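Local coordinates for GH18 chiitnase (Pseudoalteromonas aurantia, PDB 6K7Z), which probably hydrolyses internal beta-1,4-glycosidic bonds of chitin, as an endochitinase of glycoside hydrolase family 18, at residues A[52-55]-A[56-60]. Residues are numbered along the deposited sequence; the frame is centred on the assembly and turned at random.
Sequences SSFT and TNTIE
Phe54 meets the first turn of helix 56-67 through both its ring and its CB. The methyl CG2 of Thr58 sits over one face of the ring, displaced toward the rim, in a CH-pi contact 4.2 Å from the centroid and 24° off the normal. The shortest approach of this pair is the 3.9 Å from Thr58 CG2 to Phe54 CG. At the ring edge, near its plane, Ile59 CG1 packs against Phe54 CB at 3.7 Å, so that one aromatic residue receives a methyl over its face and a methylene at the root of its side chain. The buried Phe54 side chain also touches Ile47 and Asn107 in loops of the same chain.

Thr55 follows at the N-cap position. With chi1 at 68°, its hydroxyl stands between its own backbone N and carbonyl carbon and is directed into the first turn, where OG1 comes 2.7 Å from Thr58 OG1 in a hydrogen bond that either hydroxyl could donate. The two threonine side chains cross at about a right angle, and OG1 of Thr55 lies 3.1 Å from the backbone N of Thr58. At Thr58 the two branches divide the work: OG1 turns to the hydroxyl of Thr55, while CG2, anti to the backbone N, reaches the Phe54 ring. The main chain of Thr55 opens the helical bonding, its O accepting from Ile59 N at 3.1 Å with a nearly straight N-H...O angle of 169°. Thr55 is further held by backbone bonding to Ile47. Together these contacts form a hydrophobic staple between Phe54 (N') and Ile59 (N4), bracketing a threonine at the N-cap position, at the start of an outer helix of the TIM barrel characteristic of family 18 chitinases.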
loop_
_atom_site.group_PDB
_atom_site.type_symbol
_atom_site.label_atom_id
_atom_site.label_comp_id
_atom_site.label_asym_id
_atom_site.label_seq_id
_atom_site.Cartn_x
_atom_site.Cartn_y
_atom_site.Cartn_z
ATOM N N SER A 52 -10.708 5.880 -17.490
ATOM C CA SER A 52 -11.502 4.713 -17.139
ATOM C C SER A 52 -10.929 3.404 -17.669
ATOM O O SER A 52 -11.580 2.363 -17.525
ATOM C CB SER A 52 -12.945 4.893 -17.626
ATOM O OG SER A 52 -12.979 5.191 -19.006
ATOM N N SER A 53 -9.732 3.405 -18.261
ATOM C CA SER A 53 -9.266 2.180 -18.897
ATOM C C SER A 53 -7.756 2.045 -18.811
ATOM O O SER A 53 -7.025 3.038 -18.898
ATOM C CB SER A 53 -9.691 2.115 -20.370
ATOM O OG SER A 53 -9.041 3.125 -21.123
ATOM N N PHE A 54 -7.308 0.798 -18.663
ATOM C CA PHE A 54 -5.898 0.438 -18.733
ATOM C C PHE A 54 -5.405 0.444 -20.176
ATOM O O PHE A 54 -6.151 0.134 -21.111
ATOM C CB PHE A 54 -5.672 -0.965 -18.167
ATOM C CG PHE A 54 -5.762 -1.060 -16.665
ATOM C CD1 PHE A 54 -5.449 0.015 -15.851
ATOM C CD2 PHE A 54 -6.121 -2.259 -16.072
ATOM C CE1 PHE A 54 -5.521 -0.107 -14.474
ATOM C CE2 PHE A 54 -6.170 -2.390 -14.701
ATOM C CZ PHE A 54 -5.879 -1.310 -13.899
ATOM N N THR A 55 -4.124 0.758 -20.354
ATOM C CA THR A 55 -3.532 0.601 -21.677
ATOM C C THR A 55 -3.477 -0.872 -22.072
ATOM O O THR A 55 -3.551 -1.777 -21.235
ATOM C CB THR A 55 -2.122 1.183 -21.727
ATOM O OG1 THR A 55 -1.242 0.388 -20.916
ATOM C CG2 THR A 55 -2.126 2.612 -21.252
ATOM N N THR A 56 -3.340 -1.105 -23.379
ATOM C CA THR A 56 -3.220 -2.471 -23.880
ATOM C C THR A 56 -2.037 -3.196 -23.241
ATOM O O THR A 56 -2.159 -4.350 -22.813
ATOM C CB THR A 56 -3.086 -2.451 -25.404
ATOM O OG1 THR A 56 -4.262 -1.854 -25.970
ATOM C CG2 THR A 56 -2.944 -3.862 -25.937
ATOM N N ASN A 57 -0.883 -2.531 -23.161
ATOM C CA ASN A 57 0.297 -3.171 -22.578
ATOM C C ASN A 57 0.067 -3.518 -21.110
ATOM O O ASN A 57 0.522 -4.565 -20.627
ATOM C CB ASN A 57 1.523 -2.268 -22.722
ATOM C CG ASN A 57 2.137 -2.321 -24.110
ATOM O OD1 ASN A 57 1.819 -3.198 -24.908
ATOM N ND2 ASN A 57 3.031 -1.380 -24.398
ATOM N N THR A 58 -0.627 -2.644 -20.379
ATOM C CA THR A 58 -0.904 -2.917 -18.971
ATOM C C THR A 58 -1.742 -4.180 -18.828
ATOM O O THR A 58 -1.406 -5.084 -18.051
ATOM C CB THR A 58 -1.615 -1.718 -18.343
ATOM O OG1 THR A 58 -0.756 -0.574 -18.388
ATOM C CG2 THR A 58 -2.026 -2.003 -16.911
ATOM N N ILE A 59 -2.825 -4.266 -19.600
ATOM C CA ILE A 59 -3.722 -5.420 -19.531
ATOM C C ILE A 59 -2.951 -6.716 -19.758
ATOM O O ILE A 59 -3.132 -7.704 -19.037
ATOM C CB ILE A 59 -4.869 -5.259 -20.545
ATOM C CG1 ILE A 59 -5.778 -4.093 -20.131
ATOM C CG2 ILE A 59 -5.657 -6.547 -20.652
ATOM C CD1 ILE A 59 -6.838 -3.722 -21.173
ATOM N N GLU A 60 -2.069 -6.729 -20.759
ATOM C CA GLU A 60 -1.296 -7.940 -21.028
ATOM C C GLU A 60 -0.293 -8.205 -19.912
ATOM O O GLU A 60 -0.131 -9.349 -19.472
ATOM C CB GLU A 60 -0.589 -7.835 -22.384
ATOM C CG GLU A 60 0.325 -9.015 -22.733
ATOM C CD GLU A 60 -0.401 -10.353 -22.853
ATOM O OE1 GLU A 60 -1.649 -10.381 -22.876
ATOM O OE2 GLU A 60 0.285 -11.399 -22.919
#